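Local atomic coordinates of homoserine dehydrogenase (Staphylococcus aureus M1064, PDB entry 4PG7), a protein that catalyses the NAD(P)-dependent interconversion of homoserine and aspartate semialdehyde in the aspartic acid pathway and carries an ACT domain. Residues 172-186 and 264-276. Numbering follows the deposited sequence.
Sequences SKFMGILNGTSNFIL and YKIKLIGKGIYEN
Phe174 lays its ring flat over Gly272 on the neighbouring strand of an antiparallel pair in the chain's large mixed sheet. Strands 172-177 and 264-275 run at 156°, and five backbone hydrogen bonds join them, from Tyr274 N to Ser172 O down to Gly270 N to Gly176 O. The Phe174 torsion (chi1 68°) sets CG between the backbone N and the carbonyl carbon and swings the ring toward strand 264-275. Gly272 N then lies 3.5 Å above the ring plane, over its centre, while Gly272 CA makes a CH-pi contact, 4.0 Å from the centroid. Thr229, Ser230 and Ser233 of helix 220-234 also touch this ring. Lys173, Met175, Lys271 and Ile273 occupy the other face: Met175 CG runs alongside Lys271 CD at 3.9 Å, and Lys173 CG beside Ile273 CG1. Lys173 NZ and Lys271 NZ, 5.4 Å apart, both form salt bridges to Glu444, whose carboxylate probably offsets their like charges. Past Gly176 the direct pairing gives way to water: one molecule bridges Leu178 N and Leu268 O. On helix 180-186, Leu186 CD1 lies 3.5 Å from Leu268 N; Asn183 ND2 bonds Asp299 O, while a second water links Asn183 OD1 to Leu268 N (2.7 Å from the water).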
loop_
_atom_site.group_PDB
_atom_site.type_symbol
_atom_site.label_atom_id
_atom_site.label_comp_id
_atom_site.label_asym_id
_atom_site.label_seq_id
_atom_site.Cartn_x
_atom_site.Cartn_y
_atom_site.Cartn_z
ATOM N N SER A 172 -7.584 8.282 -11.519
ATOM C CA SER A 172 -8.800 8.245 -12.327
ATOM C C SER A 172 -9.813 7.189 -11.870
ATOM O O SER A 172 -11.003 7.277 -12.176
ATOM C CB SER A 172 -8.434 7.993 -13.785
ATOM O OG SER A 172 -7.935 6.681 -13.959
ATOM N N LYS A 173 -9.347 6.183 -11.144
ATOM C CA LYS A 173 -10.223 5.094 -10.726
ATOM C C LYS A 173 -9.640 4.407 -9.496
ATOM O O LYS A 173 -8.431 4.279 -9.366
ATOM C CB LYS A 173 -10.420 4.093 -11.876
ATOM C CG LYS A 173 -11.245 2.848 -11.537
ATOM C CD LYS A 173 -11.467 1.999 -12.782
ATOM C CE LYS A 173 -12.213 0.716 -12.460
ATOM N NZ LYS A 173 -12.241 -0.235 -13.606
ATOM N N PHE A 174 -10.507 3.994 -8.582
ATOM C CA PHE A 174 -10.104 3.059 -7.539
ATOM C C PHE A 174 -11.113 1.953 -7.418
ATOM O O PHE A 174 -12.296 2.148 -7.684
ATOM C CB PHE A 174 -9.916 3.761 -6.187
ATOM C CG PHE A 174 -11.192 4.276 -5.573
ATOM C CD1 PHE A 174 -12.009 3.433 -4.814
ATOM C CD2 PHE A 174 -11.562 5.590 -5.710
ATOM C CE1 PHE A 174 -13.179 3.890 -4.241
ATOM C CE2 PHE A 174 -12.734 6.059 -5.129
ATOM C CZ PHE A 174 -13.549 5.213 -4.408
ATOM N N MET A 175 -10.631 0.788 -7.006
ATOM C CA MET A 175 -11.479 -0.350 -6.677
ATOM C C MET A 175 -10.983 -0.906 -5.363
ATOM O O MET A 175 -9.776 -1.092 -5.188
ATOM C CB MET A 175 -11.355 -1.453 -7.724
ATOM C CG MET A 175 -11.833 -1.072 -9.091
ATOM S SD MET A 175 -11.819 -2.510 -10.155
ATOM C CE MET A 175 -10.088 -2.770 -10.432
ATOM N N GLY A 176 -11.899 -1.215 -4.461
ATOM C CA GLY A 176 -11.504 -1.685 -3.177
ATOM C C GLY A 176 -12.353 -2.761 -2.582
ATOM O O GLY A 176 -13.559 -2.859 -2.865
ATOM N N ILE A 177 -11.707 -3.579 -1.754
ATOM C CA ILE A 177 -12.393 -4.484 -0.855
ATOM C C ILE A 177 -12.382 -3.747 0.472
ATOM O O ILE A 177 -11.316 -3.562 1.040
ATOM C CB ILE A 177 -11.690 -5.844 -0.800
ATOM C CG1 ILE A 177 -11.829 -6.521 -2.168
ATOM C CG2 ILE A 177 -12.249 -6.693 0.336
ATOM C CD1 ILE A 177 -10.914 -7.708 -2.413
ATOM N N LEU A 178 -13.559 -3.254 0.894
ATOM C CA LEU A 178 -13.645 -2.223 1.908
ATOM C C LEU A 178 -14.430 -2.623 3.135
ATOM O O LEU A 178 -14.628 -1.803 4.036
ATOM C CB LEU A 178 -14.246 -0.940 1.341
ATOM C CG LEU A 178 -13.470 -0.346 0.165
ATOM C CD1 LEU A 178 -14.195 0.880 -0.363
ATOM C CD2 LEU A 178 -12.060 0.027 0.584
ATOM N N ASN A 179 -14.839 -3.877 3.200
ATOM C CA ASN A 179 -15.568 -4.344 4.353
ATOM C C ASN A 179 -15.055 -5.744 4.660
ATOM O O ASN A 179 -15.227 -6.658 3.865
ATOM C CB ASN A 179 -17.077 -4.321 4.048
ATOM C CG ASN A 179 -17.905 -4.826 5.210
ATOM O OD1 ASN A 179 -18.447 -5.927 5.175
ATOM N ND2 ASN A 179 -17.962 -4.031 6.266
ATOM N N GLY A 180 -14.417 -5.899 5.810
ATOM C CA GLY A 180 -13.812 -7.176 6.221
ATOM C C GLY A 180 -14.815 -8.311 6.345
ATOM O O GLY A 180 -14.552 -9.437 5.931
ATOM N N THR A 181 -15.974 -8.011 6.917
ATOM C CA THR A 181 -16.982 -9.055 7.188
ATOM C C THR A 181 -17.546 -9.672 5.914
ATOM O O THR A 181 -17.665 -10.901 5.818
ATOM C CB THR A 181 -18.130 -8.481 8.038
ATOM O OG1 THR A 181 -17.604 -8.086 9.314
ATOM C CG2 THR A 181 -19.224 -9.513 8.227
ATOM N N SER A 182 -17.881 -8.831 4.938
ATOM C CA SER A 182 -18.385 -9.350 3.671
ATOM C C SER A 182 -17.347 -10.133 2.908
ATOM O O SER A 182 -17.650 -11.136 2.302
ATOM C CB SER A 182 -18.860 -8.242 2.754
ATOM O OG SER A 182 -20.087 -7.716 3.191
ATOM N N ASN A 183 -16.109 -9.649 2.915
ATOM C CA ASN A 183 -15.054 -10.373 2.259
ATOM C C ASN A 183 -14.806 -11.704 2.934
ATOM O O ASN A 183 -14.593 -12.716 2.255
ATOM C CB ASN A 183 -13.767 -9.569 2.219
ATOM C CG ASN A 183 -12.852 -10.047 1.127
ATOM O OD1 ASN A 183 -13.290 -10.203 -0.028
ATOM N ND2 ASN A 183 -11.587 -10.282 1.452
ATOM N N PHE A 184 -14.839 -11.718 4.258
ATOM C CA PHE A 184 -14.701 -12.978 5.015
ATOM C C PHE A 184 -15.756 -13.988 4.582
ATOM O O PHE A 184 -15.461 -15.159 4.332
ATOM C CB PHE A 184 -14.794 -12.733 6.520
ATOM C CG PHE A 184 -14.631 -13.992 7.347
ATOM C CD1 PHE A 184 -13.386 -14.387 7.807
ATOM C CD2 PHE A 184 -15.720 -14.798 7.631
ATOM C CE1 PHE A 184 -13.227 -15.580 8.551
ATOM C CE2 PHE A 184 -15.581 -15.975 8.362
ATOM C CZ PHE A 184 -14.325 -16.371 8.811
ATOM N N ILE A 185 -16.999 -13.524 4.475
ATOM C CA ILE A 185 -18.099 -14.405 4.109
ATOM C C ILE A 185 -17.898 -14.971 2.718
ATOM O O ILE A 185 -18.070 -16.185 2.494
ATOM C CB ILE A 185 -19.445 -13.653 4.232
ATOM C CG1 ILE A 185 -19.761 -13.430 5.708
ATOM C CG2 ILE A 185 -20.572 -14.423 3.562
ATOM C CD1 ILE A 185 -20.821 -12.387 5.992
ATOM N N LEU A 186 -17.538 -14.103 1.757
ATOM C CA LEU A 186 -17.311 -14.586 0.387
ATOM C C LEU A 186 -16.146 -15.596 0.307
ATOM O O LEU A 186 -16.217 -16.565 -0.441
ATOM C CB LEU A 186 -17.114 -13.429 -0.578
ATOM C CG LEU A 186 -18.348 -12.553 -0.836
ATOM C CD1 LEU A 186 -17.982 -11.362 -1.697
ATOM C CD2 LEU A 186 -19.442 -13.346 -1.492
ATOM N N TYR A 264 -12.760 -16.423 -12.607
ATOM C CA TYR A 264 -13.010 -15.260 -11.758
ATOM C C TYR A 264 -13.357 -15.647 -10.324
ATOM O O TYR A 264 -13.925 -16.712 -10.086
ATOM C CB TYR A 264 -14.192 -14.438 -12.290
ATOM C CG TYR A 264 -13.998 -13.909 -13.683
ATOM C CD1 TYR A 264 -13.406 -12.650 -13.901
ATOM C CD2 TYR A 264 -14.343 -14.683 -14.789
ATOM C CE1 TYR A 264 -13.198 -12.180 -15.197
ATOM C CE2 TYR A 264 -14.160 -14.222 -16.089
ATOM C CZ TYR A 264 -13.574 -12.973 -16.293
ATOM O OH TYR A 264 -13.396 -12.518 -17.577
ATOM N N LYS A 265 -13.021 -14.757 -9.391
ATOM C CA LYS A 265 -13.528 -14.787 -8.039
ATOM C C LYS A 265 -14.644 -13.761 -7.927
ATOM O O LYS A 265 -14.758 -12.874 -8.770
ATOM C CB LYS A 265 -12.421 -14.413 -7.063
ATOM C CG LYS A 265 -11.344 -15.477 -6.969
ATOM C CD LYS A 265 -10.515 -15.245 -5.738
ATOM C CE LYS A 265 -9.637 -16.426 -5.416
ATOM N NZ LYS A 265 -8.527 -15.966 -4.545
ATOM N N ILE A 266 -15.441 -13.847 -6.880
ATOM C CA ILE A 266 -16.440 -12.819 -6.601
ATOM C C ILE A 266 -16.021 -12.054 -5.346
ATOM O O ILE A 266 -15.719 -12.663 -4.330
ATOM C CB ILE A 266 -17.838 -13.441 -6.456
ATOM C CG1 ILE A 266 -18.236 -14.119 -7.767
ATOM C CG2 ILE A 266 -18.876 -12.370 -6.115
ATOM C CD1 ILE A 266 -19.653 -14.621 -7.842
ATOM N N LYS A 267 -15.999 -10.734 -5.421
ATOM C CA LYS A 267 -15.694 -9.869 -4.278
ATOM C C LYS A 267 -16.759 -8.798 -4.222
ATOM O O LYS A 267 -17.352 -8.449 -5.255
ATOM C CB LYS A 267 -14.311 -9.183 -4.429
ATOM C CG LYS A 267 -13.147 -10.138 -4.708
ATOM C CD LYS A 267 -12.748 -10.916 -3.471
ATOM C CE LYS A 267 -11.576 -11.829 -3.763
ATOM N NZ LYS A 267 -11.165 -12.556 -2.542
ATOM N N LEU A 268 -16.988 -8.254 -3.030
ATOM C CA LEU A 268 -17.765 -7.033 -2.902
ATOM C C LEU A 268 -16.797 -5.887 -3.133
ATOM O O LEU A 268 -15.890 -5.660 -2.309
ATOM C CB LEU A 268 -18.426 -6.910 -1.545
ATOM C CG LEU A 268 -19.343 -5.677 -1.385
ATOM C CD1 LEU A 268 -20.614 -5.853 -2.194
ATOM C CD2 LEU A 268 -19.689 -5.426 0.068
ATOM N N ILE A 269 -16.980 -5.181 -4.242
ATOM C CA ILE A 269 -16.072 -4.116 -4.670
ATOM C C ILE A 269 -16.732 -2.743 -4.555
ATOM O O ILE A 269 -17.855 -2.544 -5.025
ATOM C CB ILE A 269 -15.645 -4.326 -6.114
ATOM C CG1 ILE A 269 -14.846 -5.644 -6.265
ATOM C CG2 ILE A 269 -14.820 -3.146 -6.660
ATOM C CD1 ILE A 269 -13.531 -5.656 -5.560
ATOM N N GLY A 270 -16.036 -1.820 -3.898
ATOM C CA GLY A 270 -16.415 -0.425 -3.864
ATOM C C GLY A 270 -15.528 0.272 -4.861
ATOM O O GLY A 270 -14.292 0.109 -4.859
ATOM N N LYS A 271 -16.154 1.015 -5.758
ATOM C CA LYS A 271 -15.474 1.531 -6.940
ATOM C C LYS A 271 -15.819 2.993 -7.097
ATOM O O LYS A 271 -16.978 3.380 -6.917
ATOM C CB LYS A 271 -15.989 0.753 -8.134
ATOM C CG LYS A 271 -15.260 0.959 -9.411
ATOM C CD LYS A 271 -15.465 -0.238 -10.347
ATOM C CE LYS A 271 -16.871 -0.350 -10.912
ATOM N NZ LYS A 271 -17.027 -1.650 -11.663
ATOM N N GLY A 272 -14.825 3.793 -7.455
ATOM C CA GLY A 272 -15.054 5.163 -7.872
ATOM C C GLY A 272 -14.307 5.445 -9.156
ATOM O O GLY A 272 -13.089 5.228 -9.229
ATOM N N ILE A 273 -15.040 5.916 -10.164
ATOM C CA ILE A 273 -14.479 6.282 -11.470
ATOM C C ILE A 273 -14.724 7.776 -11.707
ATOM O O ILE A 273 -15.858 8.235 -11.642
ATOM C CB ILE A 273 -15.136 5.464 -12.600
ATOM C CG1 ILE A 273 -14.965 3.959 -12.347
ATOM C CG2 ILE A 273 -14.537 5.851 -13.946
ATOM C CD1 ILE A 273 -15.787 3.066 -13.258
ATOM N N TYR A 274 -13.654 8.524 -11.952
ATOM C CA TYR A 274 -13.727 9.966 -12.123
ATOM C C TYR A 274 -13.505 10.264 -13.594
ATOM O O TYR A 274 -12.379 10.202 -14.064
ATOM C CB TYR A 274 -12.658 10.649 -11.272
ATOM C CG TYR A 274 -12.679 12.169 -11.236
ATOM C CD1 TYR A 274 -13.872 12.887 -11.320
ATOM C CD2 TYR A 274 -11.501 12.887 -11.046
ATOM C CE1 TYR A 274 -13.880 14.271 -11.250
ATOM C CE2 TYR A 274 -11.502 14.268 -10.970
ATOM C CZ TYR A 274 -12.695 14.956 -11.078
ATOM O OH TYR A 274 -12.697 16.330 -11.011
ATOM N N GLU A 275 -14.594 10.554 -14.305
ATOM C CA GLU A 275 -14.580 10.817 -15.754
ATOM C C GLU A 275 -15.325 12.120 -16.046
ATOM O O GLU A 275 -16.449 12.311 -15.576
ATOM C CB GLU A 275 -15.242 9.669 -16.537
ATOM C CG GLU A 275 -14.396 8.409 -16.670
ATOM N N ASN A 276 -14.685 13.011 -16.805
ATOM C CA ASN A 276 -15.304 14.258 -17.301
ATOM C C ASN A 276 -15.929 15.133 -16.213
ATOM O O ASN A 276 -17.096 15.517 -16.295
ATOM C CB ASN A 276 -16.335 13.925 -18.383
ATOM C CG ASN A 276 -15.706 13.265 -19.598
ATOM O OD1 ASN A 276 -14.604 13.626 -20.021
ATOM N ND2 ASN A 276 -16.407 12.293 -20.165
HETATM O O HOH W 1 -16.091 -3.990 -0.135
HETATM O O HOH W 2 -13.286 -12.885 -0.623
HETATM O O HOH W 3 -15.404 -8.512 -0.808
#